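Local coordinates for protein 6-phosphogluconate dehydratase (Shewanella oneidensis, PDB 2GP4) that probably catalyses the dehydration of 6-phosphogluconate to 2-keto-3-deoxy-6-phosphogluconate, a step of the Entner-Doudoroff pathway, and is captured here without its iron-sulfur cluster, at residues G167-G172 and L194-G199; E150-A155 and D175-G180; D489-V494 and K523-T528. All coordinates share one frame; numbering follows the deposited sequence.

Interaction 1: residues G167-G172 and L194-G199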
ATOM      1  N   GLY A 167     -21.580  15.211   5.192  1.00 37.25           N
ATOM      2  CA  GLY A 167     -20.336  14.820   4.549  1.00 36.77           C
ATOM      3  C   GLY A 167     -19.194  15.024   5.520  1.00 36.35           C
ATOM      4  O   GLY A 167     -19.401  15.503   6.635  1.00 36.32           O
ATOM      5  N   ALA A 168     -17.983  14.674   5.101  1.00 35.95           N
ATOM      6  CA  ALA A 168     -16.831  14.775   5.985  1.00 35.84           C
ATOM      7  C   ALA A 168     -15.527  15.104   5.260  1.00 35.82           C
ATOM      8  O   ALA A 168     -15.423  14.982   4.037  1.00 35.35           O
ATOM      9  CB  ALA A 168     -16.685  13.497   6.814  1.00 35.82           C
ATOM     10  N   LEU A 169     -14.546  15.546   6.043  1.00 35.98           N
ATOM     11  CA  LEU A 169     -13.196  15.805   5.559  1.00 36.08           C
ATOM     12  C   LEU A 169     -12.185  15.030   6.399  1.00 36.51           C
ATOM     13  O   LEU A 169     -12.285  14.982   7.625  1.00 36.49           O
ATOM     14  CB  LEU A 169     -12.895  17.304   5.583  1.00 35.66           C
ATOM     15  CG  LEU A 169     -13.708  18.187   4.629  1.00 35.14           C
ATOM     16  CD1 LEU A 169     -13.483  19.666   4.932  1.00 35.11           C
ATOM     17  CD2 LEU A 169     -13.375  17.889   3.178  1.00 34.34           C
ATOM     18  N   LEU A 170     -11.216  14.415   5.730  1.00 37.18           N
ATOM     19  CA  LEU A 170     -10.236  13.573   6.403  1.00 38.02           C
ATOM     20  C   LEU A 170      -8.824  14.135   6.242  1.00 38.88           C
ATOM     21  O   LEU A 170      -8.351  14.330   5.122  1.00 39.02           O
ATOM     22  CB  LEU A 170     -10.325  12.129   5.883  1.00 37.88           C
ATOM     23  CG  LEU A 170     -11.716  11.476   5.820  1.00 37.61           C
ATOM     24  CD1 LEU A 170     -11.662  10.090   5.197  1.00 37.13           C
ATOM     25  CD2 LEU A 170     -12.370  11.409   7.198  1.00 37.66           C
ATOM     26  N   LEU A 171      -8.166  14.404   7.370  1.00 39.93           N
ATOM     27  CA  LEU A 171      -6.833  15.007   7.385  1.00 40.90           C
ATOM     28  C   LEU A 171      -5.778  13.987   7.821  1.00 41.74           C
ATOM     29  O   LEU A 171      -5.512  13.832   9.018  1.00 42.10           O
ATOM     30  CB  LEU A 171      -6.803  16.231   8.318  1.00 40.68           C
ATOM     31  CG  LEU A 171      -7.954  17.245   8.366  1.00 40.64           C
ATOM     32  CD1 LEU A 171      -7.660  18.325   9.401  1.00 40.27           C
ATOM     33  CD2 LEU A 171      -8.244  17.879   7.013  1.00 40.35           C
ATOM     34  N   GLY A 172      -5.172  13.297   6.858  1.00 42.57           N
ATOM     35  CA  GLY A 172      -4.262  12.200   7.177  1.00 43.73           C
ATOM     36  C   GLY A 172      -2.960  12.154   6.401  1.00 44.62           C
ATOM     37  O   GLY A 172      -2.904  12.535   5.229  1.00 44.72           O
ATOM     38  N   LEU A 194     -13.911  13.788   1.239  1.00 29.78           N
ATOM     39  CA  LEU A 194     -12.665  14.077   0.549  1.00 29.99           C
ATOM     40  C   LEU A 194     -11.513  13.999   1.529  1.00 30.16           C
ATOM     41  O   LEU A 194     -11.633  14.452   2.672  1.00 30.06           O
ATOM     42  CB  LEU A 194     -12.691  15.478  -0.067  1.00 29.94           C
ATOM     43  CG  LEU A 194     -13.290  15.668  -1.459  1.00 30.08           C
ATOM     44  CD1 LEU A 194     -14.815  15.624  -1.441  1.00 29.67           C
ATOM     45  CD2 LEU A 194     -12.806  16.985  -2.031  1.00 30.67           C
ATOM     46  N   PHE A 195     -10.406  13.417   1.075  1.00 30.33           N
ATOM     47  CA  PHE A 195      -9.149  13.491   1.802  1.00 30.84           C
ATOM     48  C   PHE A 195      -8.488  14.842   1.520  1.00 31.35           C
ATOM     49  O   PHE A 195      -8.474  15.311   0.377  1.00 31.31           O
ATOM     50  CB  PHE A 195      -8.225  12.338   1.406  1.00 30.75           C
ATOM     51  CG  PHE A 195      -8.547  11.032   2.090  1.00 30.63           C
ATOM     52  CD1 PHE A 195      -9.555  10.203   1.604  1.00 30.00           C
ATOM     53  CD2 PHE A 195      -7.832  10.627   3.219  1.00 29.97           C
ATOM     54  CE1 PHE A 195      -9.848   8.994   2.232  1.00 30.10           C
ATOM     55  CE2 PHE A 195      -8.119   9.417   3.851  1.00 29.66           C
ATOM     56  CZ  PHE A 195      -9.128   8.600   3.357  1.00 29.90           C
ATOM     57  N   VAL A 196      -7.964  15.468   2.571  1.00 31.87           N
ATOM     58  CA  VAL A 196      -7.326  16.773   2.471  1.00 32.62           C
ATOM     59  C   VAL A 196      -5.859  16.649   2.903  1.00 33.39           C
ATOM     60  O   VAL A 196      -5.558  16.627   4.098  1.00 33.50           O
ATOM     61  CB  VAL A 196      -8.065  17.840   3.319  1.00 32.53           C
ATOM     62  CG1 VAL A 196      -7.478  19.220   3.084  1.00 32.67           C
ATOM     63  CG2 VAL A 196      -9.554  17.853   3.006  1.00 32.73           C
ATOM     64  N   PRO A 197      -4.940  16.548   1.927  1.00 34.29           N
ATOM     65  CA  PRO A 197      -3.531  16.320   2.240  1.00 34.99           C
ATOM     66  C   PRO A 197      -2.815  17.577   2.728  1.00 35.82           C
ATOM     67  O   PRO A 197      -3.211  18.697   2.384  1.00 36.20           O
ATOM     68  CB  PRO A 197      -2.949  15.873   0.903  1.00 35.03           C
ATOM     69  CG  PRO A 197      -3.797  16.554  -0.109  1.00 34.78           C
ATOM     70  CD  PRO A 197      -5.175  16.629   0.472  1.00 34.17           C
ATOM     71  N   ALA A 198      -1.769  17.379   3.525  1.00 36.59           N
ATOM     72  CA  ALA A 198      -0.954  18.481   4.030  1.00 37.25           C
ATOM     73  C   ALA A 198       0.164  18.837   3.049  1.00 37.65           C
ATOM     74  O   ALA A 198       0.564  20.000   2.942  1.00 37.63           O
ATOM     75  CB  ALA A 198      -0.374  18.125   5.385  1.00 37.14           C
ATOM     76  N   GLY A 199       0.653  17.826   2.337  1.00 38.16           N
ATOM     77  CA  GLY A 199       1.790  17.975   1.439  1.00 38.82           C
ATOM     78  C   GLY A 199       2.999  17.207   1.939  1.00 39.36           C
ATOM     79  O   GLY A 199       2.912  16.489   2.939  1.00 39.48           O
TER
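Val196 N donates to Leu170 O at 2.8 Å with an N-H...O angle of 171°, the shortest of three backbone bonds joining 167-172 to 194-199. The same carbonyl oxygen also receives a CA-H...O contact from Phe195 CA at 3.5 Å. Leu170 N in turn reaches Leu194 O at 3.1 Å, so Leu170 bonds to the residues before and after its partner Phe195, the signature of parallel pairing. A third bond, Leu194 N to Ala168 O, is weak at 3.4 Å. Leu170 and Phe195 project from the same face of the sheet. With CG anti to the carbonyl carbon (chi1 -49°), Leu170 lays CD1 over the Phe195 ring, 3.8 Å from its centroid and 23° off the normal; this is a CH-pi contact displaced toward the rim. Were Phe195 replaced by an alanine, Leu170 CD1 would probably lose the ring surface it rests on, and a gap would open beside Leu181 and Leu182 of helix 179-186. Leu169 projects from the other face, where its CD2 reaches Val196 CG2 at 3.8 Å; Leu171 CD2 lies 3.7 Å from Val196 CB, just past the end of strand 193-195. The two strands open and close a beta-alpha-beta unit whose helix, 179-186, packs on Leu170 and Phe195. The chemistry divides accordingly: directional bonding is confined to the backbone, and the side chains meet through apolar and CH-pi contacts.

Interaction 2: residues E150-A155 and D175-G180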
ATOM      1  N   GLU A 150      -6.002  -0.464  12.606  1.00 17.61           N
ATOM      2  CA  GLU A 150      -7.282  -0.921  13.133  1.00 18.07           C
ATOM      3  C   GLU A 150      -7.816   0.065  14.175  1.00 18.07           C
ATOM      4  O   GLU A 150      -9.027   0.355  14.210  1.00 18.08           O
ATOM      5  CB  GLU A 150      -7.164  -2.335  13.716  1.00 18.26           C
ATOM      6  CG  GLU A 150      -6.615  -3.385  12.728  1.00 19.14           C
ATOM      7  CD  GLU A 150      -7.554  -3.624  11.560  1.00 19.98           C
ATOM      8  OE1 GLU A 150      -8.502  -4.421  11.717  1.00 21.26           O
ATOM      9  OE2 GLU A 150      -7.356  -3.007  10.490  1.00 20.39           O
ATOM     10  N   VAL A 151      -6.906   0.596  14.995  1.00 17.68           N
ATOM     11  CA  VAL A 151      -7.264   1.574  16.017  1.00 17.40           C
ATOM     12  C   VAL A 151      -7.780   2.862  15.371  1.00 17.34           C
ATOM     13  O   VAL A 151      -8.811   3.383  15.794  1.00 17.24           O
ATOM     14  CB  VAL A 151      -6.097   1.851  16.997  1.00 17.51           C
ATOM     15  CG1 VAL A 151      -6.488   2.919  18.023  1.00 16.78           C
ATOM     16  CG2 VAL A 151      -5.679   0.570  17.699  1.00 17.07           C
ATOM     17  N   ILE A 152      -7.075   3.351  14.346  1.00 17.46           N
ATOM     18  CA  ILE A 152      -7.482   4.546  13.566  1.00 17.55           C
ATOM     19  C   ILE A 152      -8.865   4.364  12.916  1.00 17.81           C
ATOM     20  O   ILE A 152      -9.700   5.269  12.965  1.00 17.45           O
ATOM     21  CB  ILE A 152      -6.409   4.925  12.483  1.00 17.65           C
ATOM     22  CG1 ILE A 152      -5.144   5.478  13.151  1.00 17.62           C
ATOM     23  CG2 ILE A 152      -6.954   5.938  11.457  1.00 17.01           C
ATOM     24  CD1 ILE A 152      -3.882   5.336  12.308  1.00 17.45           C
ATOM     25  N   ALA A 153      -9.087   3.193  12.315  1.00 18.21           N
ATOM     26  CA  ALA A 153     -10.386   2.816  11.753  1.00 19.21           C
ATOM     27  C   ALA A 153     -11.526   2.906  12.775  1.00 19.98           C
ATOM     28  O   ALA A 153     -12.595   3.445  12.484  1.00 19.64           O
ATOM     29  CB  ALA A 153     -10.317   1.407  11.157  1.00 18.84           C
HETATM   30  N   MSE A 154     -11.286   2.374  13.970  1.00 20.98           N
HETATM   31  CA  MSE A 154     -12.278   2.398  15.036  1.00 22.89           C
HETATM   32  C   MSE A 154     -12.490   3.810  15.555  1.00 21.19           C
HETATM   33  O   MSE A 154     -13.627   4.223  15.794  1.00 21.09           O
HETATM   34  CB  MSE A 154     -11.872   1.465  16.181  1.00 22.27           C
HETATM   35  CG  MSE A 154     -11.743   0.034  15.748  1.00 25.10           C
HETATM   36 SE   MSE A 154     -11.192  -1.152  17.181  1.00 29.59          SE
HETATM   37  CE  MSE A 154     -12.865  -2.052  17.460  1.00 28.99           C
ATOM     38  N   ALA A 155     -11.393   4.545  15.723  1.00 20.50           N
ATOM     39  CA  ALA A 155     -11.457   5.923  16.207  1.00 19.90           C
ATOM     40  C   ALA A 155     -12.209   6.836  15.232  1.00 19.44           C
ATOM     41  O   ALA A 155     -12.892   7.760  15.656  1.00 19.22           O
ATOM     42  CB  ALA A 155     -10.055   6.461  16.501  1.00 19.74           C
ATOM     43  N   ASP A 175       0.657   5.933   4.640  1.00 45.05           N
ATOM     44  CA  ASP A 175       1.081   4.574   5.048  1.00 44.36           C
ATOM     45  C   ASP A 175       0.230   3.901   6.129  1.00 43.17           C
ATOM     46  O   ASP A 175      -0.569   3.019   5.824  1.00 43.42           O
ATOM     47  CB  ASP A 175       2.580   4.528   5.412  1.00 44.84           C
ATOM     48  CG  ASP A 175       3.057   3.122   5.804  1.00 46.67           C
ATOM     49  OD1 ASP A 175       2.683   2.133   5.125  1.00 48.14           O
ATOM     50  OD2 ASP A 175       3.813   3.008   6.799  1.00 48.35           O
ATOM     51  N   LYS A 176       0.431   4.288   7.384  1.00 41.52           N
ATOM     52  CA  LYS A 176      -0.352   3.744   8.494  1.00 39.92           C
ATOM     53  C   LYS A 176      -1.663   4.521   8.640  1.00 38.65           C
ATOM     54  O   LYS A 176      -2.742   3.931   8.851  1.00 38.67           O
ATOM     55  CB  LYS A 176       0.452   3.720   9.805  1.00 40.11           C
ATOM     56  CG  LYS A 176       1.373   4.922  10.033  1.00 40.65           C
ATOM     57  CD  LYS A 176       2.817   4.641   9.609  1.00 41.90           C
ATOM     58  CE  LYS A 176       3.540   5.954   9.278  1.00 43.21           C
ATOM     59  NZ  LYS A 176       5.007   5.935   9.556  1.00 42.57           N
ATOM     60  N   ILE A 177      -1.560   5.840   8.509  1.00 36.42           N
ATOM     61  CA  ILE A 177      -2.730   6.696   8.453  1.00 34.87           C
ATOM     62  C   ILE A 177      -3.117   6.832   6.982  1.00 33.68           C
ATOM     63  O   ILE A 177      -2.259   6.759   6.104  1.00 34.27           O
ATOM     64  CB  ILE A 177      -2.464   8.071   9.105  1.00 34.88           C
ATOM     65  CG1 ILE A 177      -1.712   7.886  10.426  1.00 35.03           C
ATOM     66  CG2 ILE A 177      -3.768   8.811   9.350  1.00 34.38           C
ATOM     67  CD1 ILE A 177      -1.260   9.170  11.081  1.00 35.99           C
ATOM     68  N   VAL A 178      -4.406   7.029   6.728  1.00 31.53           N
ATOM     69  CA  VAL A 178      -5.026   6.982   5.391  1.00 29.21           C
ATOM     70  C   VAL A 178      -5.770   5.654   5.228  1.00 27.66           C
ATOM     71  O   VAL A 178      -6.989   5.676   5.122  1.00 27.60           O
ATOM     72  CB  VAL A 178      -4.083   7.295   4.182  1.00 29.24           C
ATOM     73  CG1 VAL A 178      -4.736   6.873   2.878  1.00 28.75           C
ATOM     74  CG2 VAL A 178      -3.743   8.769   4.117  1.00 28.96           C
ATOM     75  N   PRO A 179      -5.058   4.500   5.230  1.00 26.16           N
ATOM     76  CA  PRO A 179      -5.806   3.250   5.114  1.00 25.17           C
ATOM     77  C   PRO A 179      -6.763   3.044   6.279  1.00 24.21           C
ATOM     78  O   PRO A 179      -7.893   2.598   6.065  1.00 24.05           O
ATOM     79  CB  PRO A 179      -4.709   2.182   5.126  1.00 25.38           C
ATOM     80  CG  PRO A 179      -3.485   2.895   4.668  1.00 25.26           C
ATOM     81  CD  PRO A 179      -3.608   4.234   5.304  1.00 25.93           C
ATOM     82  N   GLY A 180      -6.311   3.376   7.486  1.00 23.03           N
ATOM     83  CA  GLY A 180      -7.142   3.340   8.682  1.00 22.13           C
ATOM     84  C   GLY A 180      -8.335   4.267   8.583  1.00 21.55           C
ATOM     85  O   GLY A 180      -9.462   3.872   8.883  1.00 21.63           O
TER
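Ile152 splits its two branches by its first torsion: at chi1 -70° CG1 is anti to the carbonyl carbon and carries CD1 to Ile177, while CG2, anti to the backbone N, faces Gly180. Ile177 turns CG1 to the incoming methyl, and Ile152 CD1 touches Ile177 CG1 at 3.8 Å, the two side chains crossing at about a right angle. The same CD1 passes 3.9 Å from Lys176 O. The other branch is more closely engaged, Ile152 CG2 lying 3.6 Å from Gly180 C and 3.8 Å from Gly180 CA. A methyl group built on Gly180 would point at the helix and fall 2.8 Å from Ile152 CG2, a clash, so the absence of a side chain permits this approach. Here the backbones draw near, with Ala153 CA and Gly180 CA 4.5 Å apart. Ala153 CA then makes a CA-H...O contact of 3.2 Å to Gly180 O, bent at 129°, and Ala153 CB also sits beside that oxygen. No hydrogen bond crosses between the segments; Lys176 sends its amine away to Gln137 OE1. Val178 occupies the N-cap position of helix 179-186, so the contact joins the middle of helix 145-160 to the loop entering the next helix and to that helix's first turn. Leu181 and Ile183 of the same helix extend it, touching Ile152 and Ala153 respectively, while strand 167-171 lies between the two helices in chain order.

Interaction 3: residues D489-V494 and K523-T528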
ATOM      1  N   ASP A 489      25.440 -21.382   0.575  1.00 26.40           N
ATOM      2  CA  ASP A 489      24.093 -21.338   0.020  1.00 25.78           C
ATOM      3  C   ASP A 489      23.106 -21.744   1.112  1.00 25.42           C
ATOM      4  O   ASP A 489      23.295 -22.772   1.770  1.00 25.46           O
ATOM      5  CB  ASP A 489      23.964 -22.281  -1.180  1.00 25.84           C
ATOM      6  CG  ASP A 489      24.894 -21.917  -2.330  1.00 25.88           C
ATOM      7  OD1 ASP A 489      25.650 -20.929  -2.229  1.00 26.39           O
ATOM      8  OD2 ASP A 489      24.870 -22.638  -3.343  1.00 26.07           O
ATOM      9  N   CYS A 490      22.070 -20.932   1.315  1.00 24.64           N
ATOM     10  CA  CYS A 490      21.062 -21.206   2.341  1.00 24.10           C
ATOM     11  C   CYS A 490      19.799 -20.374   2.129  1.00 23.56           C
ATOM     12  O   CYS A 490      19.837 -19.314   1.507  1.00 23.60           O
ATOM     13  CB  CYS A 490      21.624 -20.942   3.745  1.00 24.03           C
ATOM     14  SG  CYS A 490      22.291 -19.275   3.966  1.00 24.71           S
ATOM     15  N   VAL A 491      18.677 -20.868   2.639  1.00 22.92           N
ATOM     16  CA  VAL A 491      17.475 -20.056   2.741  1.00 22.29           C
ATOM     17  C   VAL A 491      17.273 -19.719   4.216  1.00 21.84           C
ATOM     18  O   VAL A 491      17.030 -20.607   5.030  1.00 21.75           O
ATOM     19  CB  VAL A 491      16.234 -20.770   2.137  1.00 22.48           C
ATOM     20  CG1 VAL A 491      14.972 -19.924   2.317  1.00 22.14           C
ATOM     21  CG2 VAL A 491      16.457 -21.080   0.662  1.00 21.79           C
ATOM     22  N   VAL A 492      17.417 -18.442   4.560  1.00 21.44           N
ATOM     23  CA  VAL A 492      17.199 -17.979   5.934  1.00 21.11           C
ATOM     24  C   VAL A 492      15.693 -17.842   6.222  1.00 21.00           C
ATOM     25  O   VAL A 492      15.001 -17.001   5.629  1.00 20.96           O
ATOM     26  CB  VAL A 492      17.930 -16.646   6.213  1.00 21.38           C
ATOM     27  CG1 VAL A 492      17.651 -16.152   7.634  1.00 21.56           C
ATOM     28  CG2 VAL A 492      19.432 -16.798   5.988  1.00 21.38           C
ATOM     29  N   VAL A 493      15.200 -18.692   7.120  1.00 20.46           N
ATOM     30  CA  VAL A 493      13.794 -18.722   7.500  1.00 19.79           C
ATOM     31  C   VAL A 493      13.611 -17.975   8.811  1.00 19.68           C
ATOM     32  O   VAL A 493      14.203 -18.334   9.833  1.00 19.70           O
ATOM     33  CB  VAL A 493      13.284 -20.179   7.669  1.00 20.23           C
ATOM     34  CG1 VAL A 493      11.855 -20.208   8.242  1.00 19.51           C
ATOM     35  CG2 VAL A 493      13.372 -20.947   6.345  1.00 19.53           C
ATOM     36  N   VAL A 494      12.788 -16.932   8.769  1.00 19.23           N
ATOM     37  CA  VAL A 494      12.480 -16.135   9.945  1.00 18.72           C
ATOM     38  C   VAL A 494      10.998 -16.295  10.275  1.00 18.67           C
ATOM     39  O   VAL A 494      10.129 -15.789   9.563  1.00 18.90           O
ATOM     40  CB  VAL A 494      12.819 -14.647   9.729  1.00 18.78           C
ATOM     41  CG1 VAL A 494      12.687 -13.880  11.035  1.00 18.65           C
ATOM     42  CG2 VAL A 494      14.233 -14.484   9.146  1.00 18.49           C
ATOM     43  N   LYS A 523      24.404 -18.377  -2.876  1.00 26.87           N
ATOM     44  CA  LYS A 523      23.023 -18.361  -3.352  1.00 26.95           C
ATOM     45  C   LYS A 523      22.096 -18.360  -2.148  1.00 26.16           C
ATOM     46  O   LYS A 523      21.963 -19.361  -1.448  1.00 26.24           O
ATOM     47  CB  LYS A 523      22.745 -19.552  -4.280  1.00 26.88           C
ATOM     48  CG  LYS A 523      23.620 -19.578  -5.535  1.00 27.59           C
ATOM     49  CD  LYS A 523      23.085 -20.537  -6.597  1.00 28.35           C
ATOM     50  CE  LYS A 523      22.075 -19.858  -7.548  1.00 31.09           C
ATOM     51  NZ  LYS A 523      20.771 -19.465  -6.909  1.00 30.60           N
ATOM     52  N   VAL A 524      21.468 -17.222  -1.897  1.00 25.73           N
ATOM     53  CA  VAL A 524      20.721 -17.031  -0.658  1.00 25.32           C
ATOM     54  C   VAL A 524      19.326 -16.471  -0.894  1.00 25.22           C
ATOM     55  O   VAL A 524      19.098 -15.741  -1.855  1.00 25.03           O
ATOM     56  CB  VAL A 524      21.486 -16.120   0.339  1.00 25.09           C
ATOM     57  CG1 VAL A 524      22.723 -16.826   0.851  1.00 25.50           C
ATOM     58  CG2 VAL A 524      21.846 -14.774  -0.298  1.00 24.51           C
ATOM     59  N   ALA A 525      18.402 -16.817  -0.002  1.00 25.21           N
ATOM     60  CA  ALA A 525      17.040 -16.290  -0.054  1.00 25.24           C
ATOM     61  C   ALA A 525      16.450 -16.137   1.336  1.00 25.47           C
ATOM     62  O   ALA A 525      16.910 -16.770   2.291  1.00 25.55           O
ATOM     63  CB  ALA A 525      16.153 -17.168  -0.911  1.00 24.93           C
ATOM     64  N   LEU A 526      15.445 -15.270   1.435  1.00 25.82           N
ATOM     65  CA  LEU A 526      14.700 -15.049   2.661  1.00 26.19           C
ATOM     66  C   LEU A 526      13.318 -15.655   2.553  1.00 26.38           C
ATOM     67  O   LEU A 526      12.686 -15.588   1.506  1.00 26.31           O
ATOM     68  CB  LEU A 526      14.528 -13.556   2.934  1.00 26.14           C
ATOM     69  CG  LEU A 526      15.525 -12.761   3.772  1.00 26.76           C
ATOM     70  CD1 LEU A 526      15.956 -13.532   5.020  1.00 27.32           C
ATOM     71  CD2 LEU A 526      16.707 -12.351   2.940  1.00 27.52           C
HETATM   72  N   MSE A 527      12.854 -16.235   3.654  1.00 26.66           N
HETATM   73  CA  MSE A 527      11.473 -16.659   3.774  1.00 27.03           C
HETATM   74  C   MSE A 527      10.960 -16.282   5.156  1.00 25.92           C
HETATM   75  O   MSE A 527      11.524 -16.689   6.168  1.00 25.71           O
HETATM   76  CB  MSE A 527      11.335 -18.160   3.533  1.00 26.70           C
HETATM   77  CG  MSE A 527       9.894 -18.608   3.322  1.00 27.91           C
HETATM   78 SE   MSE A 527       9.762 -20.542   3.165  1.00 30.45          SE
HETATM   79  CE  MSE A 527      11.177 -20.756   1.857  1.00 29.17           C
ATOM     80  N   THR A 528       9.896 -15.486   5.192  1.00 25.18           N
ATOM     81  CA  THR A 528       9.305 -15.079   6.464  1.00 24.66           C
ATOM     82  C   THR A 528       7.785 -14.988   6.391  1.00 24.38           C
ATOM     83  O   THR A 528       7.213 -14.731   5.326  1.00 24.22           O
ATOM     84  CB  THR A 528       9.924 -13.745   7.000  1.00 24.65           C
ATOM     85  OG1 THR A 528       9.442 -13.485   8.324  1.00 23.76           O
ATOM     86  CG2 THR A 528       9.599 -12.559   6.083  1.00 24.26           C
TER
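Asp489 OD1 accepts the backbone N-H of Lys523 at 2.9 Å, nearly straight at 174°, but the donor arrives 64° out of the carboxylate plane. Cys490 N answers with a bond to Lys523 O, and the ladder continues through Val492, which donates to Ala525 O at 2.9 Å and accepts from Met527 N at 3.0 Å. At the far end a side chain joins in: Thr528 OG1, anti to its own N, donates to Val494 O at 2.7 Å. On one face of the sheet Val491 CG1 meets the selenomethionine CE of Met527 at 3.9 Å. On the reverse face Val492 CB lies 3.9 Å from Leu526 CD1, the two side chains running side by side, and Cys490 SG rests against Val524 CG1 at 4.0 Å. The strands run parallel with a 20° twist, and the chain between them includes helix 511-519, making a beta-alpha-beta crossover inside a mixed sheet. Leu514 of that helix packs against Val492, Val524 and Leu526 on the face they share with Cys490, whereas Ile564 of strand 563-567 touches Val491, Val493 and Met527 on the other. Farther out, strand 463-471 bonds to the backbone of Val491 and Val493, Lys523 NZ is bound by Val463 O, and Gly530 N bonds to Thr528 OG1.

How the interactions relate
All three contacts are buried; interaction 2 lies closest to the chain's centre, about 13 Å between centres against 18 and 25 Å for interactions 1 and 3, and interaction 3 has a partly exposed end at Asp489 and Lys523. Interactions 1 and 2 adjoin in the N-terminal part of the chain and interlock: strand 167-171 leads into helix 179-186, and Val178 packs against both Gly172 and Phe195. Interaction 3 belongs to the C-terminal part, its centre about 42 Å from that of interaction 1. Both pair parallel strands through backbone bonds, briefly in interaction 1, along five bridges in interaction 3, where side-chain oxygens bond at both ends. Interaction 2 relies on close van der Waals fit and one CA-H...O contact, with no hydrogen bond.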